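Local coordinates for glycoside hydrolase 15-related protein (Kribbella flavida, PDB 5Z3E) that hydrolyses the alpha-1,6-glucosidic linkage of isomaltose from its non-reducing end, releasing beta-D-glucose and D-glucose, as part of the intracellular breakdown of a cyclic tetrasaccharide, at residues H33-A36 with R37-L41; G215-A218 with V219-A223; D282-A285 with A286-A290; S320-L323 with G324-A328. The protein carries 1 engineered substitution. All coordinates share one frame; numbering follows the deposited sequence. Where two conformers were deposited one is given.

All four contacts are helical turns, and they follow one another in series along a chain whose family 15 catalytic domain is an (alpha/alpha)6 barrel. Contact 1 opens helix 32-52 at the surface, contact 2 ends helix 206-220, contact 3 begins helix 283-296, and contact 4 lies in helix 317-329. Contacts 1 and 2 have centres about 36 Å apart. Contacts 3 and 4 have centres about 13 Å apart and touch, R289 CD packing on N326 O at 3.9 Å, which joins their two helices. Contacts 1 to 3 lie away from the annotated sites, as structural packing in the helical scaffold. Contact 4 is the deepest, with the side chain of S320 about 12 Å from that of A355, the engineered alanine at the position inferred to supply a catalytic base.

Contact 1 (H33-A36 with R37-L41); sequences HELA and RLHEL
H33 and R37, one turn apart near the start of helix 32-52, form an i to i+4 stack of an imidazole on a guanidinium. The two planes are only 11° from parallel and their centres lie 3.4 Å apart. NE2 of H33 sits over the middle of the guanidinium, 3.1 Å from R37 CZ, while the aliphatic part joins in as R37 CD makes a CH-pi contact over the face of the H33 imidazole. H33 reaches this place because its CG stands anti to the backbone N (chi1 179°), and the R37 chain, extended from CG to NE, crosses it at an angle and brings the guanidinium over the ring. A positive group lying flat on the ring would probably disfavour protonation of the imidazole.

The stack has a polar tie as well. R37 NH1 donates to H33 O, which lies close to the guanidinium plane, and the R37 backbone N donates to the same oxygen. The two donors arrive from opposite faces of the carbonyl plane, so one oxygen fixes both ends of the arginine.

On the inward side L38 CG rests on E34 O at 3.2 Å and packs against L340 and A344 of helix 333-344. The E34 carboxylate makes its salt bridge to R341 of that helix. Farther along, the H39 imidazole lays one face over L35 O, with H39 CG 3.2 Å from that oxygen.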
# COMPACT_ATOMS: atom_id res chain seq x y z
N HIS A 33 -28.49 -12.25 -4.87
CA HIS A 33 -28.59 -10.93 -4.25
C HIS A 33 -27.23 -10.33 -3.98
O HIS A 33 -26.94 -9.18 -4.32
CB HIS A 33 -29.35 -11.13 -2.92
CG HIS A 33 -29.53 -9.89 -2.13
ND1 HIS A 33 -28.63 -9.37 -1.23
CD2 HIS A 33 -30.61 -9.12 -2.01
CE1 HIS A 33 -29.13 -8.30 -0.65
NE2 HIS A 33 -30.32 -8.11 -1.13
N GLU A 34 -26.36 -11.12 -3.35
CA GLU A 34 -25.02 -10.67 -3.04
C GLU A 34 -24.19 -10.42 -4.28
O GLU A 34 -23.52 -9.41 -4.39
CB GLU A 34 -24.30 -11.70 -2.17
CG GLU A 34 -24.86 -11.80 -0.76
CD GLU A 34 -24.21 -12.90 0.07
OE1 GLU A 34 -24.20 -14.10 -0.40
OE2 GLU A 34 -23.78 -12.60 1.19
N LEU A 35 -24.28 -11.34 -5.25
CA LEU A 35 -23.49 -11.18 -6.46
C LEU A 35 -23.85 -9.93 -7.17
O LEU A 35 -22.97 -9.19 -7.66
CB LEU A 35 -23.70 -12.40 -7.38
CG LEU A 35 -22.94 -13.63 -6.98
CD1 LEU A 35 -23.46 -14.85 -7.75
CD2 LEU A 35 -21.43 -13.47 -7.20
N ALA A 36 -25.13 -9.62 -7.27
CA ALA A 36 -25.55 -8.40 -7.95
C ALA A 36 -24.94 -7.18 -7.27
O ALA A 36 -24.44 -6.27 -7.94
CB ALA A 36 -27.06 -8.30 -8.01
N ARG A 37 -24.99 -7.15 -5.94
CA ARG A 37 -24.49 -5.99 -5.24
C ARG A 37 -22.97 -5.86 -5.33
O ARG A 37 -22.43 -4.75 -5.47
CB ARG A 37 -25.03 -5.97 -3.84
CG ARG A 37 -26.57 -5.63 -3.87
CD ARG A 37 -27.30 -6.04 -2.63
NE ARG A 37 -28.64 -5.56 -2.60
CZ ARG A 37 -29.64 -6.08 -3.32
NH1 ARG A 37 -29.43 -7.13 -4.15
NH2 ARG A 37 -30.86 -5.60 -3.20
N LEU A 38 -22.28 -6.99 -5.23
CA LEU A 38 -20.82 -6.97 -5.30
C LEU A 38 -20.34 -6.60 -6.70
O LEU A 38 -19.34 -5.89 -6.86
CB LEU A 38 -20.29 -8.31 -4.80
CG LEU A 38 -20.63 -8.59 -3.33
CD1 LEU A 38 -20.37 -10.04 -2.98
CD2 LEU A 38 -19.85 -7.69 -2.40
N HIS A 39 -21.03 -7.09 -7.73
CA HIS A 39 -20.69 -6.70 -9.09
C HIS A 39 -20.90 -5.22 -9.28
O HIS A 39 -20.07 -4.54 -9.90
CB HIS A 39 -21.56 -7.46 -10.07
CG HIS A 39 -21.17 -8.90 -10.24
ND1 HIS A 39 -22.05 -9.82 -10.72
CD2 HIS A 39 -20.02 -9.55 -10.06
CE1 HIS A 39 -21.45 -11.00 -10.82
NE2 HIS A 39 -20.22 -10.87 -10.40
N GLU A 40 -22.00 -4.68 -8.77
CA GLU A 40 -22.25 -3.26 -8.89
C GLU A 40 -21.20 -2.41 -8.18
O GLU A 40 -20.74 -1.41 -8.72
CB GLU A 40 -23.66 -2.93 -8.38
CG GLU A 40 -23.91 -1.45 -8.29
CD GLU A 40 -23.73 -0.64 -9.56
OE1 GLU A 40 -23.69 -1.22 -10.70
OE2 GLU A 40 -23.69 0.63 -9.42
N LEU A 41 -20.80 -2.84 -6.99
CA LEU A 41 -19.76 -2.10 -6.27
C LEU A 41 -18.42 -2.19 -7.01
O LEU A 41 -17.64 -1.25 -6.97
CB LEU A 41 -19.64 -2.64 -4.85
CG LEU A 41 -18.63 -1.98 -3.92
CD1 LEU A 41 -18.78 -0.46 -3.88
CD2 LEU A 41 -18.77 -2.55 -2.53

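Contact 2 (G215-A218 with V219-A223); sequences GLVA and VGTCA
G215 O and L216 O receive the amides of V219 and G220 in regular helical bonds, but the series falters at the next step, where T221 N reaches V217 O at 3.0 Å with a bent, weak angle of 133°, at the end of helix 206-220, where T221 is the first residue to leave helical backbone angles.

The T221 side chain makes good the loss. Its OG1 stands between the backbone N and the carbonyl carbon (chi1 66°), which turns the hydroxyl back along the helix to donate to V217 O at 2.8 Å. This leaves T221 CG2 beside its own backbone N, where it meets V217 CG1 at 4.0 Å. A water adds to this end of the helix, donating to A218 O at 2.8 Å and to T221 OG1 at 3.1 Å.

V219 faces the interior: its CG2 lies 3.4 Å from L216 O, and its branches pack on T234 of helix 231-248, V161 of helix 151-167, and L225 and W230. An alanine here would remove both methyl branches and is likely to open a gap where these two helices and the following loop meet.

Since the water supplies a proton to T221 OG1, that hydroxyl works as donor and acceptor at once, and two successive carbonyls at the helix end are met by a side chain and a solvent molecule.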
# COMPACT_ATOMS: atom_id res chain seq x y z
N GLY A 215 8.84 -4.86 -3.79
CA GLY A 215 9.30 -4.20 -4.98
C GLY A 215 10.62 -4.73 -5.50
O GLY A 215 10.80 -4.91 -6.71
N LEU A 216 11.57 -4.95 -4.60
CA LEU A 216 12.88 -5.46 -4.98
C LEU A 216 12.81 -6.86 -5.54
O LEU A 216 13.48 -7.18 -6.53
CB LEU A 216 13.85 -5.37 -3.81
CG LEU A 216 14.21 -3.96 -3.34
CD1 LEU A 216 15.16 -4.05 -2.16
CD2 LEU A 216 14.79 -3.10 -4.45
N VAL A 217 12.02 -7.75 -4.93
CA VAL A 217 11.87 -9.09 -5.47
C VAL A 217 11.17 -9.02 -6.83
O VAL A 217 11.53 -9.77 -7.74
CB VAL A 217 11.16 -10.03 -4.48
CG1 VAL A 217 10.83 -11.36 -5.12
CG2 VAL A 217 12.03 -10.24 -3.26
N ALA A 218 10.19 -8.13 -6.98
CA ALA A 218 9.50 -8.02 -8.25
C ALA A 218 10.49 -7.69 -9.37
O ALA A 218 10.47 -8.33 -10.42
CB ALA A 218 8.39 -7.00 -8.17
N VAL A 219 11.35 -6.69 -9.18
CA VAL A 219 12.28 -6.36 -10.26
C VAL A 219 13.40 -7.37 -10.38
O VAL A 219 13.85 -7.65 -11.50
CB VAL A 219 12.85 -4.91 -10.14
CG1 VAL A 219 11.75 -3.89 -10.31
CG2 VAL A 219 13.63 -4.68 -8.86
N GLY A 220 13.87 -7.95 -9.27
CA GLY A 220 14.98 -8.88 -9.32
C GLY A 220 14.66 -10.23 -9.89
O GLY A 220 15.56 -10.99 -10.25
N THR A 221 13.37 -10.57 -9.99
CA THR A 221 12.91 -11.83 -10.58
C THR A 221 12.20 -11.61 -11.90
O THR A 221 11.63 -12.53 -12.45
CB THR A 221 12.01 -12.61 -9.63
OG1 THR A 221 10.79 -11.89 -9.40
CG2 THR A 221 12.68 -12.95 -8.33
N CYS A 222 12.29 -10.41 -12.46
CA CYS A 222 11.60 -10.08 -13.70
C CYS A 222 12.52 -10.34 -14.89
O CYS A 222 13.55 -9.69 -15.04
CB CYS A 222 11.20 -8.62 -13.65
SG CYS A 222 10.40 -8.03 -15.14
N ALA A 223 12.14 -11.27 -15.74
CA ALA A 223 12.99 -11.65 -16.86
C ALA A 223 13.32 -10.47 -17.76
O ALA A 223 14.43 -10.37 -18.30
CB ALA A 223 12.36 -12.78 -17.66
O HOH W 1 8.88 -10.39 -11.32

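Contact 3 (D282-A285 with A286-A290); sequences DDVA and AMTRA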
# COMPACT_ATOMS: atom_id res chain seq x y z
N ASP A 282 3.08 -20.35 5.30
CA ASP A 282 4.11 -20.38 6.31
C ASP A 282 3.50 -20.23 7.71
O ASP A 282 2.50 -19.52 7.87
CB ASP A 282 5.10 -19.24 6.05
CG ASP A 282 6.37 -19.38 6.83
OD1 ASP A 282 6.45 -18.85 7.96
OD2 ASP A 282 7.31 -20.00 6.28
N ASP A 283 4.12 -20.85 8.72
CA ASP A 283 3.61 -20.67 10.07
C ASP A 283 3.55 -19.20 10.49
O ASP A 283 2.61 -18.80 11.18
CB ASP A 283 4.44 -21.44 11.09
CG ASP A 283 4.36 -22.95 10.97
OD1 ASP A 283 3.51 -23.47 10.25
OD2 ASP A 283 5.20 -23.60 11.64
N VAL A 284 4.53 -18.40 10.07
CA VAL A 284 4.52 -17.00 10.44
C VAL A 284 3.37 -16.26 9.76
O VAL A 284 2.76 -15.36 10.35
CB VAL A 284 5.88 -16.34 10.14
CG1 VAL A 284 5.82 -14.82 10.27
CG2 VAL A 284 6.94 -16.93 11.08
N ALA A 285 3.03 -16.66 8.54
CA ALA A 285 1.87 -16.09 7.88
C ALA A 285 0.59 -16.41 8.65
O ALA A 285 -0.23 -15.53 8.91
CB ALA A 285 1.78 -16.57 6.45
N ALA A 286 0.41 -17.68 8.99
CA ALA A 286 -0.79 -18.10 9.72
C ALA A 286 -0.87 -17.38 11.06
O ALA A 286 -1.94 -16.91 11.46
CB ALA A 286 -0.78 -19.61 9.88
N MET A 287 0.24 -17.32 11.78
CA MET A 287 0.22 -16.71 13.10
C MET A 287 -0.03 -15.22 13.01
O MET A 287 -0.67 -14.62 13.88
CB MET A 287 1.52 -17.00 13.83
CG MET A 287 1.67 -18.49 14.24
SD MET A 287 0.61 -19.06 15.45
CE MET A 287 0.77 -17.79 16.43
N THR A 288 0.49 -14.57 11.96
CA THR A 288 0.25 -13.15 11.76
C THR A 288 -1.19 -12.86 11.41
O THR A 288 -1.79 -11.93 11.96
CB THR A 288 1.21 -12.59 10.68
OG1 THR A 288 2.56 -12.80 11.10
CG2 THR A 288 1.01 -11.11 10.48
N ARG A 289 -1.78 -13.64 10.50
CA ARG A 289 -3.20 -13.46 10.22
C ARG A 289 -4.02 -13.64 11.49
O ARG A 289 -4.95 -12.88 11.74
CB ARG A 289 -3.69 -14.43 9.15
CG ARG A 289 -3.12 -14.19 7.77
CD ARG A 289 -3.82 -15.03 6.69
NE ARG A 289 -3.79 -16.46 6.96
CZ ARG A 289 -2.84 -17.28 6.56
NH1 ARG A 289 -1.84 -16.88 5.79
NH2 ARG A 289 -2.88 -18.55 6.97
N ALA A 290 -3.69 -14.65 12.29
CA ALA A 290 -4.43 -14.91 13.52
C ALA A 290 -4.28 -13.80 14.53
O ALA A 290 -5.25 -13.43 15.22
CB ALA A 290 -4.00 -16.26 14.12
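T288 carries its OG1 beside its own backbone N and anti to its carbonyl carbon (chi1 -59°), which folds the hydroxyl back onto V284, one turn earlier; V284 in turn holds CG1 anti to its backbone N (chi1 169°), which brings V284 CG1 to 3.9 Å from T288 OG1. The hydroxyl donates to V284 O at 2.7 Å, and T288 N donates to the same oxygen at 2.9 Å. The two donors approach from opposite faces of the carbonyl plane, which lets one acceptor take both without competition for a direction. T288 OG1 also has a hydrogen bond with the backbone N of L255 in strand 254-255, so the buried hydroxyl ties the helix turn to that strand, while V284 packs on L255 itself.

These residues belong to the first turns of helix 283-296, and D282 is its N-cap. The carboxylate closes an Asx turn: V284 N donates to D282 OD1 at 2.9 Å, meeting it on the anti side and 23° out of the carboxylate plane. The D282 carbonyl starts the helical ladder by accepting from A286 N. A negative carboxylate at this end would probably be favourable to the helix dipole.

On another side R289 bends at its third torsion and swings its guanidinium back over the turn. One face lies above A285 O and A286 CA, toward the rim of the group, and R289 NH1 rests 3.7 Å from the A285 methyl. The same nitrogen hydrogen-bonds to P280 O, ahead of the cap, while the A285 methyl also touches V272 and V278.

Contact 4 (S320-L323 with G324-A328); sequences SALL and GWNLA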
# COMPACT_ATOMS: atom_id res chain seq x y z
N SER A 320 -9.38 -4.40 6.06
CA SER A 320 -10.25 -5.57 5.91
C SER A 320 -10.04 -6.25 4.57
O SER A 320 -10.03 -7.47 4.48
CB SER A 320 -11.69 -5.15 6.10
OG SER A 320 -11.91 -4.75 7.43
N ALA A 321 -9.83 -5.45 3.52
CA ALA A 321 -9.59 -6.01 2.21
C ALA A 321 -8.25 -6.74 2.18
O ALA A 321 -8.13 -7.81 1.59
CB ALA A 321 -9.60 -4.92 1.16
N LEU A 322 -7.22 -6.14 2.77
CA LEU A 322 -5.91 -6.76 2.83
C LEU A 322 -5.94 -8.10 3.56
O LEU A 322 -5.34 -9.09 3.13
CB LEU A 322 -4.95 -5.78 3.51
CG LEU A 322 -3.53 -6.25 3.68
CD1 LEU A 322 -2.85 -6.51 2.35
CD2 LEU A 322 -2.77 -5.22 4.50
N LEU A 323 -6.63 -8.13 4.71
CA LEU A 323 -6.76 -9.38 5.44
C LEU A 323 -7.54 -10.39 4.61
O LEU A 323 -7.14 -11.56 4.52
CB LEU A 323 -7.37 -9.16 6.83
CG LEU A 323 -7.46 -10.41 7.69
CD1 LEU A 323 -6.11 -11.09 7.90
CD2 LEU A 323 -8.08 -10.06 9.04
N GLY A 324 -8.64 -9.96 3.99
CA GLY A 324 -9.40 -10.86 3.16
C GLY A 324 -8.58 -11.46 2.02
O GLY A 324 -8.70 -12.65 1.71
N TRP A 325 -7.76 -10.62 1.38
CA TRP A 325 -6.89 -11.06 0.28
C TRP A 325 -5.96 -12.16 0.79
O TRP A 325 -5.75 -13.18 0.16
CB TRP A 325 -6.14 -9.83 -0.21
CG TRP A 325 -5.20 -9.99 -1.37
CD1 TRP A 325 -4.97 -11.07 -2.18
CD2 TRP A 325 -4.38 -8.93 -1.86
NE1 TRP A 325 -4.04 -10.72 -3.14
CE2 TRP A 325 -3.67 -9.43 -2.96
CE3 TRP A 325 -4.17 -7.61 -1.46
CZ2 TRP A 325 -2.76 -8.63 -3.68
CZ3 TRP A 325 -3.29 -6.84 -2.16
CH2 TRP A 325 -2.59 -7.34 -3.25
N ASN A 326 -5.38 -11.91 1.97
CA ASN A 326 -4.48 -12.86 2.59
C ASN A 326 -5.18 -14.17 2.99
O ASN A 326 -4.60 -15.25 2.83
CB ASN A 326 -3.76 -12.20 3.75
CG ASN A 326 -2.51 -11.53 3.25
OD1 ASN A 326 -1.48 -12.20 3.12
ND2 ASN A 326 -2.61 -10.27 2.85
N LEU A 327 -6.42 -14.07 3.46
CA LEU A 327 -7.18 -15.28 3.77
C LEU A 327 -7.47 -16.07 2.50
O LEU A 327 -7.30 -17.29 2.48
CB LEU A 327 -8.46 -14.89 4.50
CG LEU A 327 -8.24 -14.39 5.92
CD1 LEU A 327 -9.49 -13.69 6.46
CD2 LEU A 327 -7.81 -15.50 6.85
N ALA A 328 -7.86 -15.38 1.43
CA ALA A 328 -8.12 -16.07 0.17
C ALA A 328 -6.88 -16.82 -0.31
O ALA A 328 -6.94 -17.97 -0.71
CB ALA A 328 -8.59 -15.10 -0.89
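The W325 indole is approached obliquely by L322 CD1, which lies 4.2 Å from W325 CE3, whereas the N326 amide keeps L322 O almost exactly in its own plane, 2° out of it. Both flat groups belong to a buried turn of helix 317-329, and the tie of N326 is an i to i+4 side-chain bond to the backbone. N326 ND2 donates to L322 O at 3.0 Å and nearly straight (170°), coming from above the carbonyl plane, while N326 N donates to the same oxygen from the opposite face. ND2 also bonds to V273 O, so the amide links the helix to a loop.

A leucine in place of N326 would probably leave V273 O without this donor and would take away the second donor to L322 O, leaving it the N326 backbone amide.

Around the indole stand M387, I390 and E394 of helix 382-394, F79 and R86 of helix 74-87, and the loop residues V273 and P274: W325 thus joins its helix to two others. On a separate side L323 and L327 cross at an angle. The L323 CG, anti to its backbone N (chi1 -176°), meets L327 CD1 at 4.0 Å, and L327 CG rests 3.3 Å from L323 O.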